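Local coordinates for putative secreted cellulose binding protein (Streptomyces coelicolor, PDB 4OY7) that cleaves cellulose oxidatively as a copper-dependent lytic polysaccharide monooxygenase, here represented by its catalytic AA10 domain, at residues G23-T28 with A43-F48; L36-A41 with D78-N83; I100-S105 with I172-V177; P111-V116 with T139-P144. All coordinates share one frame; numbering follows the deposited sequence.

Contact 1 of 4, residues G23-T28 with A43-F48; sequences GALDPT and ALYNWF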
loop_
_atom_site.group_PDB
_atom_site.type_symbol
_atom_site.label_atom_id
_atom_site.label_comp_id
_atom_site.label_asym_id
_atom_site.label_seq_id
_atom_site.Cartn_x
_atom_site.Cartn_y
_atom_site.Cartn_z
ATOM N N GLY A 23 18.658 -11.671 -7.760
ATOM C CA GLY A 23 17.653 -10.824 -8.392
ATOM C C GLY A 23 16.484 -11.587 -9.002
ATOM O O GLY A 23 15.503 -10.976 -9.410
ATOM N N ALA A 24 16.574 -12.923 -9.052
ATOM C CA ALA A 24 15.420 -13.737 -9.415
ATOM C C ALA A 24 14.341 -13.522 -8.372
ATOM O O ALA A 24 14.637 -13.158 -7.242
ATOM C CB ALA A 24 15.791 -15.205 -9.465
ATOM N N LEU A 25 13.095 -13.736 -8.762
ATOM C CA LEU A 25 11.970 -13.568 -7.855
ATOM C C LEU A 25 11.314 -14.905 -7.584
ATOM O O LEU A 25 10.748 -15.504 -8.487
ATOM C CB LEU A 25 10.979 -12.595 -8.474
ATOM C CG LEU A 25 11.539 -11.165 -8.552
ATOM C CD1 LEU A 25 10.705 -10.364 -9.531
ATOM C CD2 LEU A 25 11.591 -10.479 -7.196
ATOM N N ASP A 26 11.392 -15.367 -6.337
ATOM C CA ASP A 26 10.862 -16.682 -5.957
ATOM C C ASP A 26 9.971 -16.608 -4.722
ATOM O O ASP A 26 10.395 -16.931 -3.627
ATOM C CB ASP A 26 12.001 -17.651 -5.709
ATOM C CG ASP A 26 11.514 -19.070 -5.514
ATOM O OD1 ASP A 26 10.576 -19.482 -6.242
ATOM O OD2 ASP A 26 12.071 -19.780 -4.651
ATOM N N PRO A 27 8.726 -16.165 -4.910
ATOM C CA PRO A 27 7.829 -16.029 -3.761
ATOM C C PRO A 27 7.371 -17.377 -3.248
ATOM O O PRO A 27 7.261 -18.327 -4.024
ATOM C CB PRO A 27 6.638 -15.258 -4.325
ATOM C CG PRO A 27 6.688 -15.422 -5.795
ATOM C CD PRO A 27 8.113 -15.698 -6.166
ATOM N N THR A 28 7.129 -17.455 -1.944
ATOM C CA THR A 28 6.511 -18.645 -1.358
ATOM C C THR A 28 5.061 -18.370 -0.949
ATOM O O THR A 28 4.273 -19.289 -0.815
ATOM C CB THR A 28 7.315 -19.195 -0.169
ATOM O OG1 THR A 28 7.477 -18.188 0.818
ATOM C CG2 THR A 28 8.686 -19.656 -0.626
ATOM N N ALA A 43 6.489 -5.720 -11.932
ATOM C CA ALA A 43 5.793 -5.140 -10.777
ATOM C C ALA A 43 6.609 -5.166 -9.494
ATOM O O ALA A 43 6.541 -4.237 -8.713
ATOM C CB ALA A 43 4.454 -5.826 -10.543
ATOM N N LEU A 44 7.302 -6.271 -9.231
ATOM C CA LEU A 44 8.135 -6.387 -8.029
ATOM C C LEU A 44 9.465 -5.646 -8.122
ATOM O O LEU A 44 9.971 -5.145 -7.109
ATOM C CB LEU A 44 8.356 -7.853 -7.669
ATOM C CG LEU A 44 7.055 -8.616 -7.402
ATOM C CD1 LEU A 44 7.369 -10.052 -7.023
ATOM C CD2 LEU A 44 6.254 -7.933 -6.314
ATOM N N TYR A 45 10.065 -5.579 -9.312
ATOM C CA TYR A 45 11.258 -4.755 -9.463
ATOM C C TYR A 45 10.884 -3.290 -9.285
ATOM O O TYR A 45 11.700 -2.500 -8.825
ATOM C CB TYR A 45 11.911 -4.967 -10.812
ATOM C CG TYR A 45 12.527 -6.337 -10.965
ATOM C CD1 TYR A 45 13.505 -6.800 -10.080
ATOM C CD2 TYR A 45 12.150 -7.164 -12.012
ATOM C CE1 TYR A 45 14.093 -8.055 -10.263
ATOM C CE2 TYR A 45 12.704 -8.423 -12.175
ATOM C CZ TYR A 45 13.679 -8.857 -11.312
ATOM O OH TYR A 45 14.220 -10.119 -11.498
ATOM N N ASN A 46 9.650 -2.947 -9.649
ATOM C CA ASN A 46 9.134 -1.566 -9.523
ATOM C C ASN A 46 8.016 -1.462 -8.509
ATOM O O ASN A 46 7.056 -0.773 -8.727
ATOM C CB ASN A 46 8.621 -1.087 -10.878
ATOM C CG ASN A 46 9.735 -0.925 -11.888
ATOM O OD1 ASN A 46 10.483 0.075 -11.861
ATOM N ND2 ASN A 46 9.834 -1.867 -12.805
ATOM N N TRP A 47 8.181 -2.146 -7.387
ATOM C CA TRP A 47 7.161 -2.206 -6.341
ATOM C C TRP A 47 6.648 -0.851 -5.811
ATOM O O TRP A 47 5.508 -0.751 -5.334
ATOM C CB TRP A 47 7.714 -3.050 -5.185
ATOM C CG TRP A 47 8.987 -2.536 -4.565
ATOM C CD1 TRP A 47 10.262 -2.878 -4.899
ATOM C CD2 TRP A 47 9.104 -1.582 -3.489
ATOM N NE1 TRP A 47 11.160 -2.211 -4.104
ATOM C CE2 TRP A 47 10.470 -1.418 -3.225
ATOM C CE3 TRP A 47 8.177 -0.837 -2.739
ATOM C CZ2 TRP A 47 10.941 -0.545 -2.243
ATOM C CZ3 TRP A 47 8.651 -0.001 -1.742
ATOM C CH2 TRP A 47 10.024 0.142 -1.513
ATOM N N PHE A 48 7.477 0.171 -5.972
ATOM C CA PHE A 48 7.213 1.538 -5.536
ATOM C C PHE A 48 6.457 2.386 -6.559
ATOM O O PHE A 48 6.102 3.523 -6.261
ATOM C CB PHE A 48 8.564 2.208 -5.229
ATOM C CG PHE A 48 9.628 1.903 -6.264
ATOM C CD1 PHE A 48 9.539 2.426 -7.554
ATOM C CD2 PHE A 48 10.698 1.054 -5.966
ATOM C CE1 PHE A 48 10.488 2.132 -8.524
ATOM C CE2 PHE A 48 11.652 0.771 -6.930
ATOM C CZ PHE A 48 11.540 1.301 -8.203
#
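The Y45 ring has the methyl CD1 of L25 over one face and the carbonyl oxygen of G23 in its plane at the edge. W47 and F48, in the turn after the helix, pack on each other and do not take part in the contact with 23-28; F48 also stacks on W107. L25 CD1 stands 4.0 Å from the centroid of the Y45 ring, 20° off its normal, a CH-pi contact displaced toward the rim. The same L25 CD1 methyl reaches L44 CB at 3.9 Å, so it sits in the angle between two successive side chains of helix 42-45. Y45 CG is anti to its carbonyl carbon (chi1 -69°); the ring crosses the L25 side chain obliquely and its hydroxyl ends at G23. There Y45 OH donates to G23 O at 2.6 Å, from above the carbonyl plane. G23 has a positive phi at which a CB would strike the carbonyl oxygen before it. The contact lies in the helical region that follows strand 4-6; on the loop, D26 is a calcium ligand in another crystal of this protein. One short phenol-carbonyl bond and one leucine methyl thus tie the loop to the helix: the bond anchors the hydroxyl, while the methyl packs on one face of the ring and probably limits its swing.

Contact 2 of 4, residues L36-A41 with D78-N83; sequences LDQSGA and DFSAYN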
loop_
_atom_site.group_PDB
_atom_site.type_symbol
_atom_site.label_atom_id
_atom_site.label_comp_id
_atom_site.label_asym_id
_atom_site.label_seq_id
_atom_site.Cartn_x
_atom_site.Cartn_y
_atom_site.Cartn_z
ATOM N N LEU A 36 2.585 -12.698 -9.256
ATOM C CA LEU A 36 3.762 -12.763 -10.126
ATOM C C LEU A 36 3.400 -13.431 -11.455
ATOM O O LEU A 36 3.778 -12.962 -12.535
ATOM C CB LEU A 36 4.904 -13.523 -9.444
ATOM C CG LEU A 36 6.189 -13.740 -10.244
ATOM C CD1 LEU A 36 6.849 -12.411 -10.563
ATOM C CD2 LEU A 36 7.164 -14.610 -9.489
ATOM N N ASP A 37 2.661 -14.530 -11.371
ATOM C CA ASP A 37 2.260 -15.284 -12.559
ATOM C C ASP A 37 1.314 -14.460 -13.450
ATOM O O ASP A 37 1.403 -14.520 -14.689
ATOM C CB ASP A 37 1.602 -16.610 -12.158
ATOM C CG ASP A 37 2.586 -17.610 -11.536
ATOM O OD1 ASP A 37 2.125 -18.553 -10.838
ATOM O OD2 ASP A 37 3.815 -17.483 -11.752
ATOM N N GLN A 38 0.425 -13.681 -12.850
ATOM C CA GLN A 38 -0.446 -12.842 -13.665
ATOM C C GLN A 38 0.207 -11.557 -14.186
ATOM O O GLN A 38 0.272 -11.331 -15.391
ATOM C CB GLN A 38 -1.723 -12.485 -12.937
ATOM C CG GLN A 38 -2.513 -11.485 -13.767
ATOM C CD GLN A 38 -3.842 -11.095 -13.183
ATOM O OE1 GLN A 38 -4.514 -11.903 -12.553
ATOM N NE2 GLN A 38 -4.243 -9.842 -13.424
ATOM N N SER A 39 0.700 -10.712 -13.292
ATOM C CA SER A 39 1.138 -9.376 -13.714
ATOM C C SER A 39 2.626 -9.247 -14.015
ATOM O O SER A 39 3.045 -8.253 -14.611
ATOM C CB SER A 39 0.701 -8.333 -12.687
ATOM O OG SER A 39 -0.697 -8.128 -12.737
ATOM N N GLY A 40 3.426 -10.245 -13.662
ATOM C CA GLY A 40 4.838 -10.256 -14.042
ATOM C C GLY A 40 5.813 -9.688 -13.037
ATOM O O GLY A 40 5.442 -8.932 -12.128
ATOM N N ALA A 41 7.080 -10.031 -13.235
ATOM C CA ALA A 41 8.180 -9.674 -12.336
ATOM C C ALA A 41 8.426 -8.164 -12.290
ATOM O O ALA A 41 8.930 -7.654 -11.275
ATOM C CB ALA A 41 9.450 -10.406 -12.765
ATOM N N ASP A 78 1.916 -3.177 -15.052
ATOM C CA ASP A 78 0.766 -4.016 -14.756
ATOM C C ASP A 78 0.808 -4.363 -13.278
ATOM O O ASP A 78 1.662 -5.129 -12.858
ATOM C CB ASP A 78 0.799 -5.288 -15.605
ATOM C CG ASP A 78 -0.388 -6.201 -15.350
ATOM O OD1 ASP A 78 -1.136 -6.019 -14.353
ATOM O OD2 ASP A 78 -0.586 -7.125 -16.151
ATOM N N PHE A 79 -0.072 -3.740 -12.494
ATOM C CA PHE A 79 -0.223 -4.039 -11.061
ATOM C C PHE A 79 -1.596 -4.614 -10.804
ATOM O O PHE A 79 -2.023 -4.728 -9.654
ATOM C CB PHE A 79 -0.070 -2.759 -10.211
ATOM C CG PHE A 79 1.335 -2.239 -10.132
ATOM C CD1 PHE A 79 2.342 -2.946 -9.473
ATOM C CD2 PHE A 79 1.652 -1.014 -10.712
ATOM C CE1 PHE A 79 3.642 -2.452 -9.428
ATOM C CE2 PHE A 79 2.940 -0.524 -10.682
ATOM C CZ PHE A 79 3.939 -1.232 -10.032
ATOM N N SER A 80 -2.269 -5.040 -11.863
ATOM C CA SER A 80 -3.666 -5.471 -11.774
ATOM C C SER A 80 -3.881 -6.619 -10.781
ATOM O O SER A 80 -4.896 -6.645 -10.072
ATOM C CB SER A 80 -4.208 -5.832 -13.166
ATOM O OG SER A 80 -5.591 -6.168 -13.131
ATOM N N ALA A 81 -2.921 -7.531 -10.716
ATOM C CA ALA A 81 -3.027 -8.698 -9.823
ATOM C C ALA A 81 -3.069 -8.357 -8.343
ATOM O O ALA A 81 -3.578 -9.146 -7.550
ATOM C CB ALA A 81 -1.904 -9.711 -10.088
ATOM N N TYR A 82 -2.592 -7.166 -7.996
ATOM C CA TYR A 82 -2.487 -6.712 -6.615
ATOM C C TYR A 82 -3.835 -6.203 -6.120
ATOM O O TYR A 82 -3.978 -5.911 -4.954
ATOM C CB TYR A 82 -1.311 -5.707 -6.456
ATOM C CG TYR A 82 -0.018 -6.400 -6.819
ATOM C CD1 TYR A 82 0.691 -7.127 -5.878
ATOM C CD2 TYR A 82 0.441 -6.426 -8.132
ATOM C CE1 TYR A 82 1.837 -7.813 -6.210
ATOM C CE2 TYR A 82 1.580 -7.120 -8.478
ATOM C CZ TYR A 82 2.284 -7.825 -7.511
ATOM O OH TYR A 82 3.408 -8.569 -7.827
ATOM N N ASN A 83 -4.838 -6.134 -6.998
ATOM C CA ASN A 83 -6.230 -5.994 -6.558
ATOM C C ASN A 83 -6.962 -7.294 -6.173
ATOM O O ASN A 83 -8.081 -7.211 -5.654
ATOM C CB ASN A 83 -7.082 -5.264 -7.636
ATOM C CG ASN A 83 -6.625 -3.849 -7.843
ATOM O OD1 ASN A 83 -6.556 -3.047 -6.876
ATOM N ND2 ASN A 83 -6.286 -3.521 -9.077
HETATM O O HOH W 1 -2.658 -8.815 -16.061
HETATM O O HOH W 2 4.291 -5.857 -13.957
HETATM O O HOH W 3 3.319 -9.113 -10.470
#
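Helix 30-39 ends at S39, G40 leaving it with positive phi, and the CA of S39 comes to 5.5 Å from the CA of D78, where the chain enters the 3-10 segment 80-83. D78 opens that segment with an Asx turn: D78 OD1 accepts from S80 N at 2.9 Å, nearly along the C-O axis. For this the D78 carboxyl carbon lies anti to the backbone N (chi1 -179°). The same D78 OD1 takes a second bond, from S39 OG at 2.7 Å, arriving 63° out of the carboxylate plane. S39 OG in turn accepts from A81 N at 3.1 Å with an N-H...O angle of 152°. The serine hydroxyl therefore both donates and accepts, and the helix end is keyed into the first amides of the 3-10 turn. The other carboxylate oxygen, OD2, is reached by a water that also accepts from Q38 NE2; with so many donors around it, D78 is likely to stay ionised. Q38 stretches out extended beside A81, with Q38 CD 3.9 Å from A81 CB. A81 CB also lies against the serine hydroxyl. The contact joins helix 30-39 to the loop between strands 51-52 and 92-94, within the long excursion between strands 4-6 and 92-94, and the Y82 ring packs on A43 and L44 of helix 42-45. A second water donates to both S39 O and D78 O, bridging the two backbones. A third accepts from Y82 OH at 2.7 Å and donates to G40 O at 2.7 Å.

Contact 3 of 4, residues I100-S105 with I172-V177; sequences IPVEYS and IFMQWV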
loop_
_atom_site.group_PDB
_atom_site.type_symbol
_atom_site.label_atom_id
_atom_site.label_comp_id
_atom_site.label_asym_id
_atom_site.label_seq_id
_atom_site.Cartn_x
_atom_site.Cartn_y
_atom_site.Cartn_z
ATOM N N ILE A 100 1.396 3.144 16.283
ATOM C CA ILE A 100 2.442 2.393 15.564
ATOM C C ILE A 100 3.289 3.328 14.725
ATOM O O ILE A 100 2.819 4.368 14.277
ATOM C CB ILE A 100 1.843 1.264 14.674
ATOM C CG1 ILE A 100 0.933 1.815 13.560
ATOM C CG2 ILE A 100 1.102 0.234 15.530
ATOM C CD1 ILE A 100 0.745 0.864 12.394
ATOM N N PRO A 101 4.563 2.977 14.517
ATOM C CA PRO A 101 5.397 3.791 13.628
ATOM C C PRO A 101 5.170 3.384 12.176
ATOM O O PRO A 101 5.478 2.250 11.806
ATOM C CB PRO A 101 6.820 3.437 14.054
ATOM C CG PRO A 101 6.722 2.068 14.646
ATOM C CD PRO A 101 5.334 1.938 15.222
ATOM N N VAL A 102 4.725 4.314 11.352
ATOM C CA VAL A 102 4.449 4.057 9.928
ATOM C C VAL A 102 5.672 4.477 9.108
ATOM O O VAL A 102 6.319 5.457 9.459
ATOM C CB VAL A 102 3.193 4.828 9.453
ATOM C CG1 VAL A 102 3.014 4.743 7.927
ATOM C CG2 VAL A 102 1.943 4.332 10.179
ATOM N N GLU A 103 6.006 3.683 8.078
ATOM C CA GLU A 103 7.130 3.944 7.171
ATOM C C GLU A 103 6.624 3.880 5.759
ATOM O O GLU A 103 5.863 2.967 5.446
ATOM C CB GLU A 103 8.248 2.903 7.375
ATOM C CG GLU A 103 8.834 3.032 8.767
ATOM C CD GLU A 103 10.194 2.366 8.998
ATOM O OE1 GLU A 103 10.852 1.881 8.067
ATOM O OE2 GLU A 103 10.619 2.325 10.153
ATOM N N TYR A 104 6.936 4.892 4.953
ATOM C CA TYR A 104 6.525 4.922 3.560
ATOM C C TYR A 104 7.746 5.203 2.704
ATOM O O TYR A 104 8.529 6.098 3.031
ATOM C CB TYR A 104 5.450 5.985 3.354
ATOM C CG TYR A 104 4.671 5.892 2.058
ATOM C CD1 TYR A 104 5.265 6.263 0.852
ATOM C CD2 TYR A 104 3.340 5.496 2.032
ATOM C CE1 TYR A 104 4.577 6.190 -0.337
ATOM C CE2 TYR A 104 2.637 5.455 0.857
ATOM C CZ TYR A 104 3.264 5.787 -0.332
ATOM O OH TYR A 104 2.569 5.736 -1.514
ATOM N N SER A 105 7.969 4.395 1.664
ATOM C CA SER A 105 9.176 4.515 0.858
ATOM C C SER A 105 9.374 5.908 0.297
ATOM O O SER A 105 8.454 6.498 -0.196
ATOM C CB SER A 105 9.135 3.521 -0.308
ATOM O OG SER A 105 10.195 3.742 -1.222
ATOM N N ILE A 172 -5.186 -1.216 5.077
ATOM C CA ILE A 172 -4.890 0.219 5.137
ATOM C C ILE A 172 -4.515 0.668 3.735
ATOM O O ILE A 172 -3.542 0.183 3.161
ATOM C CB ILE A 172 -3.745 0.531 6.132
ATOM C CG1 ILE A 172 -4.214 0.262 7.571
ATOM C CG2 ILE A 172 -3.280 1.973 6.023
ATOM C CD1 ILE A 172 -3.092 0.165 8.575
ATOM N N PHE A 173 -5.289 1.613 3.217
ATOM C CA PHE A 173 -5.056 2.200 1.893
ATOM C C PHE A 173 -4.518 3.602 2.075
ATOM O O PHE A 173 -5.035 4.370 2.917
ATOM C CB PHE A 173 -6.361 2.301 1.099
ATOM C CG PHE A 173 -6.268 3.206 -0.081
ATOM C CD1 PHE A 173 -5.504 2.850 -1.200
ATOM C CD2 PHE A 173 -6.927 4.420 -0.089
ATOM C CE1 PHE A 173 -5.425 3.695 -2.288
ATOM C CE2 PHE A 173 -6.822 5.276 -1.179
ATOM C CZ PHE A 173 -6.036 4.926 -2.258
ATOM N N MET A 174 -3.453 3.927 1.341
ATOM C CA MET A 174 -2.890 5.273 1.374
ATOM C C MET A 174 -2.799 5.847 -0.012
ATOM O O MET A 174 -2.462 5.126 -0.983
ATOM C CB MET A 174 -1.513 5.304 2.018
ATOM C CG MET A 174 -1.405 4.517 3.295
ATOM S SD MET A 174 0.183 4.820 4.103
ATOM C CE MET A 174 0.164 3.468 5.263
ATOM N N GLN A 175 -3.144 7.117 -0.105
ATOM C CA GLN A 175 -2.983 7.885 -1.337
ATOM C C GLN A 175 -2.008 9.006 -1.037
ATOM O O GLN A 175 -2.208 9.823 -0.128
ATOM C CB GLN A 175 -4.311 8.420 -1.864
ATOM C CG GLN A 175 -4.228 8.912 -3.294
ATOM C CD GLN A 175 -5.585 9.293 -3.858
ATOM O OE1 GLN A 175 -6.624 8.835 -3.366
ATOM N NE2 GLN A 175 -5.588 10.110 -4.921
ATOM N N TRP A 176 -0.896 8.990 -1.768
ATOM C CA TRP A 176 0.130 9.987 -1.643
ATOM C C TRP A 176 -0.157 11.039 -2.692
ATOM O O TRP A 176 -0.014 10.778 -3.895
ATOM C CB TRP A 176 1.510 9.369 -1.888
ATOM C CG TRP A 176 2.670 10.279 -1.658
ATOM C CD1 TRP A 176 2.672 11.507 -1.031
ATOM C CD2 TRP A 176 4.035 10.013 -2.016
ATOM N NE1 TRP A 176 3.948 12.012 -1.003
ATOM C CE2 TRP A 176 4.799 11.118 -1.597
ATOM C CE3 TRP A 176 4.685 8.935 -2.658
ATOM C CZ2 TRP A 176 6.173 11.184 -1.794
ATOM C CZ3 TRP A 176 6.015 9.011 -2.860
ATOM C CH2 TRP A 176 6.763 10.116 -2.413
ATOM N N VAL A 177 -0.560 12.211 -2.230
ATOM C CA VAL A 177 -1.015 13.290 -3.091
ATOM C C VAL A 177 0.051 14.362 -3.146
ATOM O O VAL A 177 0.271 15.118 -2.187
ATOM C CB VAL A 177 -2.364 13.837 -2.585
ATOM C CG1 VAL A 177 -2.875 14.950 -3.500
ATOM C CG2 VAL A 177 -3.328 12.669 -2.464
#
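Y104 points from strand 99-105 into the space between two sheets, and its ring is met by M174 at one edge and by W176 beyond another. The methionine and tyrosine approach tip to tip: M174 SD lies in the plane of the phenol, 3.8 Å from Y104 CD2, a Met-aromatic contact at the ring edge. On the other side Y104 CE1 comes to 3.6 Å from W176 CE3, with the edge of the phenol toward the indole face. This is an offset edge-to-face pair, its six-membered centroids 5.4 Å apart and the planes at 70°. Both side chains leave their strands toward the facing sheet, and with CG anti to the backbone N their rings come together. The extended M174 chain ends with M174 CE 4.1 Å from V102 CG1, again tip to tip. The strand segments cross at -52° with axes 10.8 Å apart, the separation of facing layers in the immunoglobulin-like beta-sandwich of these enzymes. F114 joins the cluster, stacking on W176 and meeting Y104 obliquely, while Y104 OH makes a weak hydrogen bond to G2 O. An alanine in place of Y104 would remove the ring between M174 and W176 and would probably loosen the indole's packing. W176 also meets the H110 ring, its side chain about 5 Å from the copper at the nearest atoms. The contact is mainly apolar and aromatic; S105 O, near W176 CZ3, is buried by it and has no polar partner in the model. Here the two sheets thus probably cohere by dispersion and ring electrostatics, close to the copper site.

Contact 4 of 4, residues P111-V116 with T139-P144; sequences PGDFRV and TVTNPP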
loop_
_atom_site.group_PDB
_atom_site.type_symbol
_atom_site.label_atom_id
_atom_site.label_comp_id
_atom_site.label_asym_id
_atom_site.label_seq_id
_atom_site.Cartn_x
_atom_site.Cartn_y
_atom_site.Cartn_z
ATOM N N PRO A 111 7.060 16.574 -2.258
ATOM C CA PRO A 111 6.195 17.223 -1.283
ATOM C C PRO A 111 4.699 16.814 -1.446
ATOM O O PRO A 111 4.257 16.488 -2.536
ATOM C CB PRO A 111 6.381 18.701 -1.606
ATOM C CG PRO A 111 6.604 18.719 -3.083
ATOM C CD PRO A 111 7.398 17.467 -3.380
ATOM N N GLY A 112 3.941 16.792 -0.348
ATOM C CA GLY A 112 2.522 16.429 -0.398
ATOM C C GLY A 112 1.999 15.786 0.874
ATOM O O GLY A 112 2.678 15.805 1.928
ATOM N N ASP A 113 0.776 15.261 0.761
ATOM C CA ASP A 113 0.014 14.644 1.857
ATOM C C ASP A 113 -0.084 13.155 1.656
ATOM O O ASP A 113 -0.284 12.662 0.517
ATOM C CB ASP A 113 -1.444 15.134 1.886
ATOM C CG ASP A 113 -1.608 16.554 2.288
ATOM O OD1 ASP A 113 -0.668 17.159 2.797
ATOM O OD2 ASP A 113 -2.741 17.057 2.091
ATOM N N PHE A 114 -0.033 12.420 2.759
ATOM C CA PHE A 114 -0.406 11.033 2.786
ATOM C C PHE A 114 -1.788 10.900 3.408
ATOM O O PHE A 114 -1.992 11.211 4.596
ATOM C CB PHE A 114 0.625 10.256 3.584
ATOM C CG PHE A 114 1.975 10.238 2.949
ATOM C CD1 PHE A 114 2.913 11.218 3.234
ATOM C CD2 PHE A 114 2.317 9.231 2.061
ATOM C CE1 PHE A 114 4.173 11.212 2.640
ATOM C CE2 PHE A 114 3.563 9.223 1.451
ATOM C CZ PHE A 114 4.500 10.202 1.740
ATOM N N ARG A 115 -2.737 10.448 2.598
ATOM C CA ARG A 115 -4.125 10.245 3.053
ATOM C C ARG A 115 -4.233 8.799 3.416
ATOM O O ARG A 115 -4.102 7.936 2.524
ATOM C CB ARG A 115 -5.101 10.585 1.940
ATOM C CG ARG A 115 -5.099 12.050 1.572
ATOM C CD ARG A 115 -5.919 12.349 0.357
ATOM N NE ARG A 115 -5.807 13.737 -0.085
ATOM C CZ ARG A 115 -6.381 14.206 -1.179
ATOM N NH1 ARG A 115 -7.162 13.412 -1.937
ATOM N NH2 ARG A 115 -6.222 15.494 -1.492
ATOM N N VAL A 116 -4.516 8.544 4.688
ATOM C CA VAL A 116 -4.492 7.195 5.244
ATOM C C VAL A 116 -5.916 6.749 5.602
ATOM O O VAL A 116 -6.610 7.414 6.372
ATOM C CB VAL A 116 -3.579 7.129 6.484
ATOM C CG1 VAL A 116 -3.580 5.718 7.076
ATOM C CG2 VAL A 116 -2.145 7.619 6.171
ATOM N N THR A 139 -4.516 12.320 7.851
ATOM C CA THR A 139 -3.783 12.880 6.711
ATOM C C THR A 139 -2.496 13.434 7.254
ATOM O O THR A 139 -2.543 14.140 8.239
ATOM C CB THR A 139 -4.560 13.950 5.904
ATOM O OG1 THR A 139 -5.810 13.394 5.465
ATOM C CG2 THR A 139 -3.792 14.389 4.679
ATOM N N VAL A 140 -1.361 13.072 6.650
ATOM C CA VAL A 140 -0.031 13.460 7.134
ATOM C C VAL A 140 0.619 14.347 6.091
ATOM O O VAL A 140 0.963 13.892 4.995
ATOM C CB VAL A 140 0.860 12.220 7.374
ATOM C CG1 VAL A 140 2.216 12.618 7.951
ATOM C CG2 VAL A 140 0.122 11.260 8.282
ATOM N N THR A 141 0.818 15.613 6.444
ATOM C CA THR A 141 1.350 16.585 5.508
ATOM C C THR A 141 2.863 16.686 5.651
ATOM O O THR A 141 3.374 17.044 6.722
ATOM C CB THR A 141 0.659 17.949 5.708
ATOM O OG1 THR A 141 -0.769 17.793 5.551
ATOM C CG2 THR A 141 1.210 18.967 4.709
ATOM N N ASN A 142 3.589 16.385 4.572
ATOM C CA ASN A 142 5.055 16.537 4.544
ATOM C C ASN A 142 5.783 15.984 5.779
ATOM O O ASN A 142 6.498 16.711 6.492
ATOM C CB ASN A 142 5.399 18.007 4.314
ATOM C CG ASN A 142 5.122 18.437 2.907
ATOM O OD1 ASN A 142 5.490 17.734 1.966
ATOM N ND2 ASN A 142 4.485 19.592 2.745
ATOM N N PRO A 143 5.592 14.673 6.048
ATOM C CA PRO A 143 6.312 14.055 7.151
ATOM C C PRO A 143 7.805 14.010 6.874
ATOM O O PRO A 143 8.218 14.117 5.717
ATOM C CB PRO A 143 5.731 12.633 7.193
ATOM C CG PRO A 143 5.357 12.374 5.795
ATOM C CD PRO A 143 4.842 13.690 5.265
ATOM N N PRO A 144 8.616 13.858 7.935
ATOM C CA PRO A 144 10.067 13.767 7.775
ATOM C C PRO A 144 10.552 12.450 7.153
ATOM O O PRO A 144 9.782 11.467 7.040
ATOM C CB PRO A 144 10.581 13.882 9.211
ATOM C CG PRO A 144 9.478 13.334 10.040
ATOM C CD PRO A 144 8.205 13.699 9.341
#
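Backbone bonds pair strands 112-119 and 134-141 antiparallel. F114 and V140 form a hydrogen-bonded pair, F114 N to V140 O at 2.9 Å and V140 N to F114 O at 2.8 Å, the latter on a lone pair; D113-T141 and R115-T139 flank it as non-hydrogen-bonded pairs. At the strand end N142, with positive phi, gives N142 N to G112 O nearly along the C=O axis at 2.9 Å. Its side chain also takes part, N142 OD1 accepting G112 N at 2.9 Å from above the amide plane. Among side-chain bonds, T141 OG1 donates to D113 OD1 at 2.8 Å, 55° out of the carboxylate plane, the two side chains lying side by side. An alanine at D113 would remove the carboxylate and would probably leave the T141 hydroxyl without its cross-strand partner. Apolar packing joins F114 to V140 and to P143, with P143 CG 3.6 Å from F114 CE1. On the other face T139 CG2 makes van der Waals contact with D113 CB at 3.7 Å, and R115 runs extended past T139 to reach G57 O. Polar bonding thus predominates on the D113 face and packing on the F114 face, and the pairing starts right after the copper ligand H110.

Overall arrangement
Contact 3 is the buried centre of the domain, contact 1 lies at the surface, and contacts 2 and 4 are partly buried. Contacts 3 and 4 share a sheet: strands 168-178 and 112-119 are neighbours in it, probably bonded through V177 N to D113 O and Q175 O to R115 N, and F114 serves both contacts. Contacts 1 and 2 touch within the helical region, where L25 meets A41 and L44 meets Y82. Chemistry follows place: aromatic and sulfur packing between sheets, a strand ladder at the edge, and short side-chain, backbone and water links among helices and loops. W47 against S105 joins contact 1 to contact 3.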